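Local structure of glutamine synthetase (Helicobacter pylori, 5ZLI) at residues Arg313-Leu318 against Lys420-Thr425; Leu318-Asn323 against Arg428-Met433. The protein is a type I beta glutamine synthetase, a twelve-subunit enzyme whose chain joins a beta-grasp domain to a larger catalytic domain. One frame throughout, in Å; residues are numbered along the deposited sequence.

Both contacts lie in the catalytic domain and bring helix 315-322 against a later part of the chain. Met in order from the N terminus, the segments are 313-318, 318-323, 420-425 and 428-433, so the two loops cross: contact 1 closes one of 101 intervening residues, contact 2 one of 104. Leu318 belongs to both. Contact 1 ties the first turn of the helix to the loop after helix 411-415; contact 2 ties its second half to helix 426-434, which that loop leads into. Their centres are about 7 Å apart, and Pro423 of contact 1 packs on Ser429 of contact 2. Segments 420-425 and 428-433 also touch a second subunit.

Contact 1: residues Arg313-Leu318 against Lys420-Thr425; sequences RHARGL and KQMPHT
Arg316 and Pro423 form the middle of a buried helix-to-loop contact in the catalytic domain, where the first turn of helix 315-322 packs on the extended segment leading to helix 426-434. The CA atoms of Arg316 and Pro423 are 5.9 Å apart, and their side chains slide past each other in opposite directions. Most of the touching is van der Waals: Pro423 CD lies 3.7 Å from Arg316 CD, and Pro423 CG lies 3.7 Å from the Arg316 carbonyl O. The arginine chain is bent at chi2 (-134°), which places CD, and at chi3 (-31°), which places NE. One guanidinium face has Pro423 CB 3.9 Å above it, toward the rim, and Gln421 O stands near the plane at the edge. No hydrogen bond crosses between the segments; NH2 of Arg316 makes a salt bridge with Glu432 of helix 426-434 instead. Met422 and Ala315 both touch Leu342 of strand 341-346, and backbone hydrogen bonds join Lys420 to Leu342 and Met422 to Ser340 just before that strand. Although Met422 CB points away from the helix, bends at chi2 and chi3 bring its methyl CE within 4.2 Å of Ala315 CB.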
loop_
_atom_site.group_PDB
_atom_site.type_symbol
_atom_site.label_atom_id
_atom_site.label_comp_id
_atom_site.label_asym_id
_atom_site.label_seq_id
_atom_site.Cartn_x
_atom_site.Cartn_y
_atom_site.Cartn_z
ATOM N N ARG B 313 41.831 -42.989 23.961
ATOM C CA ARG B 313 42.162 -42.652 25.347
ATOM C C ARG B 313 42.084 -41.162 25.570
ATOM O O ARG B 313 41.459 -40.694 26.532
ATOM C CB ARG B 313 43.569 -43.121 25.716
ATOM C CG ARG B 313 43.987 -42.709 27.129
ATOM C CD ARG B 313 43.352 -43.585 28.222
ATOM N NE ARG B 313 43.763 -44.984 28.082
ATOM C CZ ARG B 313 44.931 -45.471 28.491
ATOM N NH1 ARG B 313 45.818 -44.685 29.087
ATOM N NH2 ARG B 313 45.210 -46.747 28.303
ATOM N N HIS B 314 42.687 -40.400 24.665
ATOM C CA HIS B 314 42.726 -38.957 24.779
ATOM C C HIS B 314 41.500 -38.314 24.145
ATOM O O HIS B 314 41.412 -37.077 24.106
ATOM C CB HIS B 314 43.997 -38.412 24.115
ATOM C CG HIS B 314 45.246 -39.103 24.549
ATOM N ND1 HIS B 314 45.683 -39.094 25.858
ATOM C CD2 HIS B 314 46.190 -39.767 23.840
ATOM C CE1 HIS B 314 46.817 -39.764 25.945
ATOM N NE2 HIS B 314 47.148 -40.184 24.735
ATOM N N ALA B 315 40.537 -39.130 23.700
ATOM C CA ALA B 315 39.438 -38.638 22.882
ATOM C C ALA B 315 38.743 -37.435 23.510
ATOM O O ALA B 315 38.634 -36.378 22.882
ATOM C CB ALA B 315 38.450 -39.775 22.646
ATOM N N ARG B 316 38.283 -37.562 24.759
ATOM C CA ARG B 316 37.523 -36.472 25.371
ATOM C C ARG B 316 38.316 -35.169 25.401
ATOM O O ARG B 316 37.736 -34.089 25.286
ATOM C CB ARG B 316 37.014 -36.857 26.767
ATOM C CG ARG B 316 36.136 -38.075 26.717
ATOM C CD ARG B 316 34.872 -37.922 27.527
ATOM N NE ARG B 316 34.956 -37.068 28.710
ATOM C CZ ARG B 316 33.883 -36.542 29.310
ATOM N NH1 ARG B 316 32.668 -36.788 28.840
ATOM N NH2 ARG B 316 34.014 -35.779 30.380
ATOM N N GLY B 317 39.634 -35.236 25.597
ATOM C CA GLY B 317 40.432 -34.023 25.507
ATOM C C GLY B 317 40.721 -33.594 24.086
ATOM O O GLY B 317 40.813 -32.394 23.810
ATOM N N LEU B 318 40.877 -34.564 23.172
ATOM C CA LEU B 318 41.050 -34.265 21.752
ATOM C C LEU B 318 39.859 -33.518 21.157
ATOM O O LEU B 318 40.019 -32.774 20.178
ATOM C CB LEU B 318 41.317 -35.554 20.976
ATOM C CG LEU B 318 41.861 -35.431 19.536
ATOM C CD1 LEU B 318 43.124 -34.690 19.535
ATOM C CD2 LEU B 318 42.121 -36.797 18.898
ATOM N N LYS B 420 32.586 -45.110 27.634
ATOM C CA LYS B 420 33.126 -43.747 27.644
ATOM C C LYS B 420 32.557 -42.940 26.482
ATOM O O LYS B 420 32.908 -43.160 25.318
ATOM C CB LYS B 420 34.655 -43.749 27.616
ATOM C CG LYS B 420 35.274 -43.882 29.011
ATOM C CD LYS B 420 34.780 -42.760 29.976
ATOM C CE LYS B 420 33.993 -43.262 31.195
ATOM N NZ LYS B 420 32.863 -42.355 31.588
ATOM N N GLN B 421 31.692 -41.994 26.812
ATOM C CA GLN B 421 30.969 -41.197 25.836
ATOM C C GLN B 421 31.730 -39.904 25.541
ATOM O O GLN B 421 32.643 -39.512 26.267
ATOM C CB GLN B 421 29.558 -40.895 26.364
ATOM C CG GLN B 421 29.586 -39.961 27.610
ATOM C CD GLN B 421 28.224 -39.682 28.275
ATOM O OE1 GLN B 421 27.160 -39.999 27.743
ATOM N NE2 GLN B 421 28.275 -39.091 29.461
ATOM N N MET B 422 31.342 -39.242 24.451
ATOM C CA MET B 422 31.912 -37.950 24.084
ATOM C C MET B 422 31.521 -36.869 25.111
ATOM O O MET B 422 30.497 -36.978 25.801
ATOM C CB MET B 422 31.427 -37.557 22.688
ATOM C CG MET B 422 32.188 -38.112 21.456
ATOM S SD MET B 422 33.639 -37.161 20.932
ATOM C CE MET B 422 34.853 -37.602 22.161
ATOM N N PRO B 423 32.358 -35.852 25.294
ATOM C CA PRO B 423 31.965 -34.736 26.164
ATOM C C PRO B 423 30.816 -33.936 25.574
ATOM O O PRO B 423 30.658 -33.810 24.356
ATOM C CB PRO B 423 33.238 -33.893 26.271
ATOM C CG PRO B 423 34.081 -34.324 25.141
ATOM C CD PRO B 423 33.733 -35.716 24.795
ATOM N N HIS B 424 29.986 -33.414 26.463
ATOM C CA HIS B 424 28.769 -32.777 25.996
ATOM C C HIS B 424 28.943 -31.312 25.655
ATOM O O HIS B 424 28.189 -30.782 24.837
ATOM C CB HIS B 424 27.689 -32.874 27.055
ATOM C CG HIS B 424 27.148 -34.242 27.244
ATOM N ND1 HIS B 424 27.440 -35.002 28.355
ATOM C CD2 HIS B 424 26.238 -34.941 26.530
ATOM C CE1 HIS B 424 26.782 -36.145 28.282
ATOM N NE2 HIS B 424 26.039 -36.130 27.189
ATOM N N THR B 425 29.893 -30.640 26.263
ATOM C CA THR B 425 30.119 -29.249 25.967
ATOM C C THR B 425 31.594 -29.053 25.678
ATOM O O THR B 425 32.437 -29.860 26.086
ATOM C CB THR B 425 29.647 -28.367 27.144
ATOM O OG1 THR B 425 30.237 -28.828 28.370
ATOM C CG2 THR B 425 28.160 -28.376 27.276
#

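Contact 2: residues Leu318-Asn323 against Arg428-Met433; sequences LAAFTN and RSLEEM
Ala320 faces Leu430 and Met433 across a close helix-helix contact, with its CB 3.6 Å from Leu430 CD2 and 4.0 Å from Met433 CB. The small methyl also lies against the backbone, 3.8 Å from Ser429 O, and the CA atoms of Ala320 and Ser429 are 5.2 Å apart. Beside it, Ala319 CB meets the serine hydroxyl. Phe321 and Met433 make a Met-aromatic contact, their side chains crossing at about a right angle. The sulfur SD of Met433 stands 4.0 Å from the centroid of the Phe321 ring, 54° off the ring normal, an oblique approach on the CZ and CE2 side. Met433 CG is anti to the backbone N (chi1 -178°), the direction that takes it within 4.0 Å of Phe321 CE2. The segment axes come within 7.8 Å at 125°, a spacing consistent with the small side chains Ala319, Ala320 and Ser429 at the interface. Farther out, the buried OG of Ser429 is hydrogen-bonded to Tyr329 OH and to Thr425 O, at the N-cap of the same helix. Phe446 meets the Phe321 ring edge-to-face, and Tyr454 of helix 448-466 makes a hydrogen bond from its OH to Ala320 O. Helix 315-322 thus lies between helix 426-434 and helix 377-393, which Leu318 and Phe321 touch, while helix 448-466 packs on Leu430 and Met433 and Tyr329 of helix 326-331 touches Ala319.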
loop_
_atom_site.group_PDB
_atom_site.type_symbol
_atom_site.label_atom_id
_atom_site.label_comp_id
_atom_site.label_asym_id
_atom_site.label_seq_id
_atom_site.Cartn_x
_atom_site.Cartn_y
_atom_site.Cartn_z
ATOM N N LEU B 318 40.877 -34.564 23.172
ATOM C CA LEU B 318 41.050 -34.265 21.752
ATOM C C LEU B 318 39.859 -33.518 21.157
ATOM O O LEU B 318 40.019 -32.774 20.178
ATOM C CB LEU B 318 41.317 -35.554 20.976
ATOM C CG LEU B 318 41.861 -35.431 19.536
ATOM C CD1 LEU B 318 43.124 -34.690 19.535
ATOM C CD2 LEU B 318 42.121 -36.797 18.898
ATOM N N ALA B 319 38.667 -33.681 21.738
ATOM C CA ALA B 319 37.492 -33.003 21.199
ATOM C C ALA B 319 37.690 -31.498 21.144
ATOM O O ALA B 319 37.149 -30.847 20.257
ATOM C CB ALA B 319 36.262 -33.333 22.040
ATOM N N ALA B 320 38.498 -30.944 22.055
ATOM C CA ALA B 320 38.829 -29.519 22.076
ATOM C C ALA B 320 39.521 -29.022 20.798
ATOM O O ALA B 320 39.504 -27.816 20.524
ATOM C CB ALA B 320 39.683 -29.218 23.304
ATOM N N PHE B 321 40.167 -29.889 20.028
ATOM C CA PHE B 321 40.717 -29.379 18.787
ATOM C C PHE B 321 39.926 -29.795 17.570
ATOM O O PHE B 321 39.950 -29.071 16.561
ATOM C CB PHE B 321 42.160 -29.832 18.602
ATOM C CG PHE B 321 43.055 -29.435 19.719
ATOM C CD1 PHE B 321 43.586 -28.166 19.765
ATOM C CD2 PHE B 321 43.397 -30.341 20.708
ATOM C CE1 PHE B 321 44.432 -27.785 20.796
ATOM C CE2 PHE B 321 44.246 -29.971 21.747
ATOM C CZ PHE B 321 44.770 -28.697 21.783
ATOM N N THR B 322 39.233 -30.942 17.648
ATOM C CA THR B 322 38.445 -31.462 16.537
ATOM C C THR B 322 37.009 -30.981 16.557
ATOM O O THR B 322 36.346 -31.008 15.511
ATOM C CB THR B 322 38.425 -32.994 16.543
ATOM O OG1 THR B 322 38.021 -33.459 17.831
ATOM C CG2 THR B 322 39.796 -33.524 16.221
ATOM N N ASN B 323 36.508 -30.596 17.738
ATOM C CA ASN B 323 35.129 -30.121 17.949
ATOM C C ASN B 323 35.235 -28.836 18.770
ATOM O O ASN B 323 34.892 -28.802 19.959
ATOM C CB ASN B 323 34.304 -31.193 18.638
ATOM C CG ASN B 323 34.273 -32.458 17.830
ATOM O OD1 ASN B 323 35.231 -33.240 17.842
ATOM N ND2 ASN B 323 33.183 -32.662 17.089
ATOM N N ARG B 428 33.630 -28.765 29.002
ATOM C CA ARG B 428 34.171 -29.981 29.582
ATOM C C ARG B 428 35.317 -30.505 28.722
ATOM O O ARG B 428 36.327 -30.948 29.272
ATOM C CB ARG B 428 33.056 -31.017 29.799
ATOM C CG ARG B 428 33.173 -31.766 31.152
ATOM C CD ARG B 428 31.956 -32.625 31.468
ATOM N NE ARG B 428 31.608 -33.561 30.392
ATOM C CZ ARG B 428 30.501 -34.296 30.383
ATOM N NH1 ARG B 428 30.239 -35.133 29.386
ATOM N NH2 ARG B 428 29.651 -34.172 31.389
ATOM N N SER B 429 35.220 -30.365 27.387
ATOM C CA SER B 429 36.293 -30.790 26.492
ATOM C C SER B 429 37.591 -30.047 26.761
ATOM O O SER B 429 38.671 -30.645 26.729
ATOM C CB SER B 429 35.882 -30.551 25.053
ATOM O OG SER B 429 34.893 -31.469 24.692
ATOM N N LEU B 430 37.509 -28.748 27.060
ATOM C CA LEU B 430 38.736 -28.022 27.349
ATOM C C LEU B 430 39.290 -28.448 28.693
ATOM O O LEU B 430 40.500 -28.673 28.828
ATOM C CB LEU B 430 38.500 -26.518 27.309
ATOM C CG LEU B 430 38.224 -26.032 25.886
ATOM C CD1 LEU B 430 37.704 -24.605 25.857
ATOM C CD2 LEU B 430 39.493 -26.143 25.068
ATOM N N GLU B 431 38.415 -28.589 29.690
ATOM C CA GLU B 431 38.814 -29.179 30.960
ATOM C C GLU B 431 39.500 -30.541 30.743
ATOM O O GLU B 431 40.608 -30.779 31.232
ATOM C CB GLU B 431 37.569 -29.270 31.846
ATOM C CG GLU B 431 37.171 -27.901 32.418
ATOM C CD GLU B 431 35.748 -27.838 32.992
ATOM O OE1 GLU B 431 35.028 -28.872 33.023
ATOM O OE2 GLU B 431 35.355 -26.727 33.416
ATOM N N GLU B 432 38.873 -31.432 29.973
ATOM C CA GLU B 432 39.480 -32.735 29.727
ATOM C C GLU B 432 40.815 -32.579 29.018
ATOM O O GLU B 432 41.754 -33.338 29.279
ATOM C CB GLU B 432 38.541 -33.631 28.916
ATOM C CG GLU B 432 37.237 -33.861 29.652
ATOM C CD GLU B 432 37.226 -35.071 30.533
ATOM O OE1 GLU B 432 37.973 -36.028 30.249
ATOM O OE2 GLU B 432 36.498 -35.031 31.554
ATOM N N MET B 433 40.916 -31.623 28.096
ATOM C CA MET B 433 42.202 -31.417 27.447
ATOM C C MET B 433 43.233 -30.879 28.417
ATOM O O MET B 433 44.374 -31.348 28.454
ATOM C CB MET B 433 42.101 -30.467 26.276
ATOM C CG MET B 433 43.465 -30.346 25.624
ATOM S SD MET B 433 43.783 -28.794 24.794
ATOM C CE MET B 433 43.942 -27.684 26.179
#